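Local atomic coordinates of Cwp19 (Clostridioides difficile, PDB entry 5OQ3), a protein that probably hydrolyses cell-wall peptidoglycan through the TIM-barrel glycoside hydrolase domain described here, and may also have N-acetylmuramoyl-L-alanine amidase activity. Residues A[193-205]-A[214-226]. Numbering follows the deposited sequence. Where two conformers were deposited one is given.
Sequences FYPGVSFNDTATY and KDNWRRENVNTLL
R218 reaches out from helix 214-236 and grips the carboxylate of D201 side-on, using two nitrogens for two oxygens. NH2 of R218 lies 2.8 Å from OD1 of D201 in an almost straight bond, while NE of R218 meets the syn lone pair of OD2 of D201 at 3.0 Å. Both oxygens stay near the guanidinium plane, yet the two flat groups are turned 36° against each other, so the fork is twisted rather than coplanar. An extended chain from CG to NE carries the guanidinium this far, between CB of F199 on one face and CE of K214 on the other. Water also joins the network: one molecule accepts from NH2 of R218 and N of F199, and a second bridges OD1 of D201 to NZ of K214.

Nearer its backbone, R218 lays CD over the ring of Y194, 4.2 Å from the centroid and close to the ring normal, a CH-pi contact. The same tyrosine takes an N-H at its hydroxyl, ND2 of N221 lying 2.9 Å from OH of Y194, with the oxygen near the amide plane. Beyond it, CD1 of F193 packs on CG1 of V222 at 3.6 Å.

At the other end, Y205 points its edge at the face of W217 in a T-shaped pair, with planes at 70° and centroids 5.4 Å apart. CA of Y205 sits over the six-membered ring of W217, 4.0 Å from its centroid, a further CH-pi contact, while CG of K214 covers a face of the Y205 ring.

The contact thus folds the loop after barrel strand 186-189, together with the start of helix 202-208, onto helix 214-236, the helix leading to strand 241-244: an elaborated beta-alpha-beta crossover of the TIM barrel.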
loop_
_atom_site.group_PDB
_atom_site.type_symbol
_atom_site.label_atom_id
_atom_site.label_comp_id
_atom_site.label_asym_id
_atom_site.label_seq_id
_atom_site.Cartn_x
_atom_site.Cartn_y
_atom_site.Cartn_z
ATOM N N PHE A 193 -5.602 3.539 -6.820
ATOM C CA PHE A 193 -6.213 4.822 -6.801
ATOM C C PHE A 193 -7.454 4.762 -7.695
ATOM O O PHE A 193 -8.337 3.961 -7.412
ATOM C CB PHE A 193 -5.171 5.913 -7.154
ATOM C CG PHE A 193 -4.087 5.998 -6.152
ATOM C CD1 PHE A 193 -4.300 6.682 -4.983
ATOM C CD2 PHE A 193 -2.918 5.254 -6.312
ATOM C CE1 PHE A 193 -3.345 6.735 -4.029
ATOM C CE2 PHE A 193 -1.961 5.300 -5.348
ATOM C CZ PHE A 193 -2.167 6.038 -4.203
ATOM N N TYR A 194 -7.509 5.478 -8.807
ATOM C CA TYR A 194 -8.609 5.277 -9.736
ATOM C C TYR A 194 -8.373 3.932 -10.406
ATOM O O TYR A 194 -7.223 3.566 -10.653
ATOM C CB TYR A 194 -8.647 6.382 -10.805
ATOM C CG TYR A 194 -9.270 7.670 -10.373
ATOM C CD1 TYR A 194 -8.528 8.638 -9.721
ATOM C CD2 TYR A 194 -10.613 7.951 -10.669
ATOM C CE1 TYR A 194 -9.104 9.860 -9.340
ATOM C CE2 TYR A 194 -11.195 9.164 -10.307
ATOM C CZ TYR A 194 -10.443 10.089 -9.609
ATOM O OH TYR A 194 -11.036 11.262 -9.241
ATOM N N PRO A 195 -9.464 3.175 -10.700
ATOM C CA PRO A 195 -9.260 1.844 -11.252
ATOM C C PRO A 195 -9.047 1.816 -12.725
ATOM O O PRO A 195 -8.802 0.770 -13.267
ATOM C CB PRO A 195 -10.577 1.149 -10.938
ATOM C CG PRO A 195 -11.597 2.268 -10.908
ATOM C CD PRO A 195 -10.874 3.400 -10.272
ATOM N N GLY A 196 -9.185 2.913 -13.427
ATOM C CA GLY A 196 -8.855 2.841 -14.831
ATOM C C GLY A 196 -9.025 4.158 -15.435
ATOM O O GLY A 196 -9.465 5.119 -14.770
ATOM N N VAL A 197 -8.629 4.210 -16.691
ATOM C CA VAL A 197 -8.588 5.444 -17.430
ATOM C C VAL A 197 -9.950 6.085 -17.326
ATOM O O VAL A 197 -10.007 7.273 -17.068
ATOM C CB VAL A 197 -8.103 5.301 -18.894
ATOM C CG1 VAL A 197 -6.667 4.770 -18.945
ATOM C CG2 VAL A 197 -9.035 4.433 -19.732
ATOM N N SER A 198 -11.010 5.284 -17.532
ATOM C CA SER A 198 -12.351 5.740 -17.430
ATOM C C SER A 198 -12.949 5.426 -16.045
ATOM O O SER A 198 -12.547 4.521 -15.322
ATOM C CB SER A 198 -13.227 5.158 -18.525
ATOM O OG SER A 198 -13.694 3.849 -18.274
ATOM N N PHE A 199 -13.946 6.200 -15.687
ATOM C CA PHE A 199 -14.558 6.081 -14.373
ATOM C C PHE A 199 -15.804 6.941 -14.458
ATOM O O PHE A 199 -15.724 8.034 -15.008
ATOM C CB PHE A 199 -13.618 6.669 -13.342
ATOM C CG PHE A 199 -13.982 6.407 -11.914
ATOM C CD1 PHE A 199 -13.954 5.145 -11.380
ATOM C CD2 PHE A 199 -14.271 7.453 -11.081
ATOM C CE1 PHE A 199 -14.205 4.932 -10.055
ATOM C CE2 PHE A 199 -14.522 7.245 -9.729
ATOM C CZ PHE A 199 -14.478 5.985 -9.214
ATOM N N ASN A 200 -16.926 6.479 -13.909
ATOM C CA ASN A 200 -18.190 7.175 -14.077
ATOM C C ASN A 200 -18.376 8.276 -13.040
ATOM O O ASN A 200 -19.217 8.178 -12.137
ATOM C CB ASN A 200 -19.356 6.192 -14.035
ATOM C CG ASN A 200 -20.660 6.844 -14.419
ATOM O OD1 ASN A 200 -20.700 8.038 -14.750
ATOM N ND2 ASN A 200 -21.731 6.075 -14.368
ATOM N N ASP A 201 -17.570 9.321 -13.209
ATOM C CA ASP A 201 -17.570 10.486 -12.329
ATOM C C ASP A 201 -17.971 11.755 -13.040
ATOM O O ASP A 201 -17.641 12.833 -12.568
ATOM C CB ASP A 201 -16.205 10.691 -11.660
ATOM C CG ASP A 201 -15.072 10.886 -12.636
ATOM O OD1 ASP A 201 -15.335 10.939 -13.870
ATOM O OD2 ASP A 201 -13.904 11.005 -12.174
ATOM N N THR A 202 -18.685 11.670 -14.149
ATOM C CA THR A 202 -19.025 12.890 -14.897
ATOM C C THR A 202 -19.758 13.900 -14.034
ATOM O O THR A 202 -19.467 15.093 -14.112
ATOM C CB THR A 202 -19.853 12.549 -16.114
ATOM O OG1 THR A 202 -19.138 11.556 -16.857
ATOM C CG2 THR A 202 -20.127 13.770 -16.940
ATOM N N ALA A 203 -20.703 13.448 -13.211
ATOM C CA ALA A 203 -21.467 14.397 -12.402
ATOM C C ALA A 203 -20.565 15.075 -11.382
ATOM O O ALA A 203 -20.663 16.272 -11.165
ATOM C CB ALA A 203 -22.626 13.691 -11.721
ATOM N N THR A 204 -19.656 14.311 -10.772
ATOM C CA THR A 204 -18.702 14.845 -9.829
ATOM C C THR A 204 -17.829 15.895 -10.513
ATOM O O THR A 204 -17.586 16.965 -9.963
ATOM C CB THR A 204 -17.835 13.705 -9.286
ATOM O OG1 THR A 204 -18.668 12.625 -8.907
ATOM C CG2 THR A 204 -17.024 14.147 -8.106
ATOM N N TYR A 205 -17.328 15.591 -11.684
ATOM C CA TYR A 205 -16.504 16.537 -12.484
ATOM C C TYR A 205 -17.272 17.820 -12.815
ATOM O O TYR A 205 -16.779 18.944 -12.681
ATOM C CB TYR A 205 -15.942 15.836 -13.734
ATOM C CG TYR A 205 -15.285 16.809 -14.655
ATOM C CD1 TYR A 205 -14.066 17.407 -14.319
ATOM C CD2 TYR A 205 -15.911 17.236 -15.813
ATOM C CE1 TYR A 205 -13.497 18.389 -15.122
ATOM C CE2 TYR A 205 -15.338 18.198 -16.648
ATOM C CZ TYR A 205 -14.139 18.784 -16.293
ATOM O OH TYR A 205 -13.580 19.727 -17.108
ATOM N N LYS A 214 -9.860 17.159 -17.320
ATOM C CA LYS A 214 -10.424 16.198 -16.411
ATOM C C LYS A 214 -9.386 15.265 -15.797
ATOM O O LYS A 214 -9.471 14.917 -14.623
ATOM C CB LYS A 214 -11.528 15.372 -17.072
ATOM C CG LYS A 214 -12.252 14.425 -16.099
ATOM C CD LYS A 214 -13.578 13.873 -16.625
ATOM C CE LYS A 214 -13.406 12.902 -17.738
ATOM N NZ LYS A 214 -14.786 12.602 -18.271
ATOM N N ASP A 215 -8.387 14.906 -16.581
ATOM C CA ASP A 215 -7.392 13.998 -16.093
ATOM C C ASP A 215 -6.485 14.685 -15.100
ATOM O O ASP A 215 -6.087 14.071 -14.101
ATOM C CB ASP A 215 -6.605 13.336 -17.205
ATOM C CG ASP A 215 -7.431 12.342 -17.984
ATOM O OD1 ASP A 215 -8.502 11.928 -17.544
ATOM O OD2 ASP A 215 -6.968 11.915 -19.020
ATOM N N ASN A 216 -6.206 15.966 -15.291
ATOM C CA ASN A 216 -5.467 16.717 -14.311
ATOM C C ASN A 216 -6.274 16.872 -12.996
ATOM O O ASN A 216 -5.697 16.781 -11.922
ATOM C CB ASN A 216 -5.084 18.127 -14.837
ATOM C CG ASN A 216 -4.106 18.112 -16.005
ATOM O OD1 ASN A 216 -3.559 17.098 -16.352
ATOM N ND2 ASN A 216 -3.873 19.289 -16.573
ATOM N N TRP A 217 -7.571 17.074 -13.135
ATOM C CA TRP A 217 -8.445 17.150 -11.979
ATOM C C TRP A 217 -8.453 15.824 -11.201
ATOM O O TRP A 217 -8.380 15.827 -9.989
ATOM C CB TRP A 217 -9.861 17.548 -12.444
ATOM C CG TRP A 217 -10.919 17.520 -11.411
ATOM C CD1 TRP A 217 -11.151 18.427 -10.420
ATOM C CD2 TRP A 217 -11.892 16.477 -11.248
ATOM N NE1 TRP A 217 -12.229 18.011 -9.683
ATOM C CE2 TRP A 217 -12.700 16.814 -10.168
ATOM C CE3 TRP A 217 -12.135 15.277 -11.924
ATOM C CZ2 TRP A 217 -13.738 15.984 -9.718
ATOM C CZ3 TRP A 217 -13.151 14.494 -11.518
ATOM C CH2 TRP A 217 -13.952 14.833 -10.430
ATOM N N ARG A 218 -8.508 14.687 -11.887
ATOM C CA ARG A 218 -8.464 13.394 -11.212
ATOM C C ARG A 218 -7.126 13.213 -10.477
ATOM O O ARG A 218 -7.114 12.750 -9.324
ATOM C CB ARG A 218 -8.640 12.242 -12.224
ATOM C CG ARG A 218 -10.073 12.122 -12.747
ATOM C CD ARG A 218 -10.179 10.985 -13.682
ATOM N NE ARG A 218 -11.568 10.758 -14.090
ATOM C CZ ARG A 218 -11.919 10.079 -15.163
ATOM N NH1 ARG A 218 -11.003 9.593 -15.976
ATOM N NH2 ARG A 218 -13.209 9.918 -15.418
ATOM N N ARG A 219 -6.006 13.578 -11.107
ATOM C CA ARG A 219 -4.727 13.534 -10.403
ATOM C C ARG A 219 -4.730 14.400 -9.140
ATOM O O ARG A 219 -4.233 13.970 -8.080
ATOM C CB ARG A 219 -3.537 13.850 -11.344
ATOM C CG ARG A 219 -3.133 12.713 -12.277
ATOM C CD ARG A 219 -2.008 13.137 -13.238
ATOM N NE ARG A 219 -2.454 13.952 -14.357
ATOM C CZ ARG A 219 -2.927 13.473 -15.499
ATOM N NH1 ARG A 219 -3.283 14.312 -16.449
ATOM N NH2 ARG A 219 -3.024 12.160 -15.675
ATOM N N GLU A 220 -5.317 15.584 -9.260
ATOM C CA GLU A 220 -5.390 16.462 -8.117
ATOM C C GLU A 220 -6.304 15.934 -7.010
ATOM O O GLU A 220 -6.046 16.178 -5.846
ATOM C CB GLU A 220 -5.759 17.871 -8.522
ATOM C CG GLU A 220 -5.654 18.873 -7.368
ATOM C CD GLU A 220 -4.273 19.120 -6.757
ATOM O OE1 GLU A 220 -4.198 19.700 -5.652
ATOM O OE2 GLU A 220 -3.277 18.758 -7.314
ATOM N N ASN A 221 -7.360 15.225 -7.359
ATOM C CA ASN A 221 -8.199 14.609 -6.362
ATOM C C ASN A 221 -7.405 13.670 -5.453
ATOM O O ASN A 221 -7.597 13.602 -4.249
ATOM C CB ASN A 221 -9.354 13.818 -7.019
ATOM C CG ASN A 221 -10.369 14.704 -7.689
ATOM O OD1 ASN A 221 -10.581 15.845 -7.305
ATOM N ND2 ASN A 221 -11.065 14.152 -8.669
ATOM N N VAL A 222 -6.542 12.884 -6.085
ATOM C CA VAL A 222 -5.677 11.951 -5.346
ATOM C C VAL A 222 -4.663 12.749 -4.521
ATOM O O VAL A 222 -4.508 12.482 -3.298
ATOM C CB VAL A 222 -4.970 10.980 -6.301
ATOM C CG1 VAL A 222 -3.883 10.176 -5.570
ATOM C CG2 VAL A 222 -5.988 10.040 -6.961
ATOM N N ASN A 223 -4.029 13.749 -5.127
ATOM C CA ASN A 223 -3.095 14.593 -4.400
ATOM C C ASN A 223 -3.713 15.189 -3.153
ATOM O O ASN A 223 -3.084 15.192 -2.091
ATOM C CB ASN A 223 -2.624 15.745 -5.277
ATOM C CG ASN A 223 -1.833 15.328 -6.494
ATOM O OD1 ASN A 223 -1.470 14.162 -6.677
ATOM N ND2 ASN A 223 -1.590 16.323 -7.369
ATOM N N THR A 224 -4.938 15.680 -3.241
ATOM C CA THR A 224 -5.652 16.318 -2.143
ATOM C C THR A 224 -5.882 15.360 -1.005
ATOM O O THR A 224 -5.819 15.719 0.162
ATOM C CB THR A 224 -7.034 16.841 -2.647
ATOM O OG1 THR A 224 -6.831 17.835 -3.651
ATOM C CG2 THR A 224 -7.791 17.525 -1.587
ATOM N N LEU A 225 -6.253 14.132 -1.332
ATOM C CA LEU A 225 -6.443 13.106 -0.314
ATOM C C LEU A 225 -5.144 12.878 0.452
ATOM O O LEU A 225 -5.115 12.908 1.682
ATOM C CB LEU A 225 -6.931 11.779 -0.906
ATOM C CG LEU A 225 -7.025 10.677 0.148
ATOM C CD1 LEU A 225 -8.040 10.982 1.242
ATOM C CD2 LEU A 225 -7.332 9.370 -0.551
ATOM N N LEU A 226 -4.058 12.656 -0.274
ATOM C CA LEU A 226 -2.769 12.463 0.382
ATOM C C LEU A 226 -2.383 13.616 1.274
ATOM O O LEU A 226 -1.979 13.421 2.433
ATOM C CB LEU A 226 -1.660 12.127 -0.621
ATOM C CG LEU A 226 -1.876 10.924 -1.534
ATOM C CD1 LEU A 226 -0.650 10.701 -2.414
ATOM C CD2 LEU A 226 -2.274 9.662 -0.900
HETATM O O HOH W 1 -14.254 8.462 -17.850
HETATM O O HOH W 2 -16.349 11.239 -16.444
#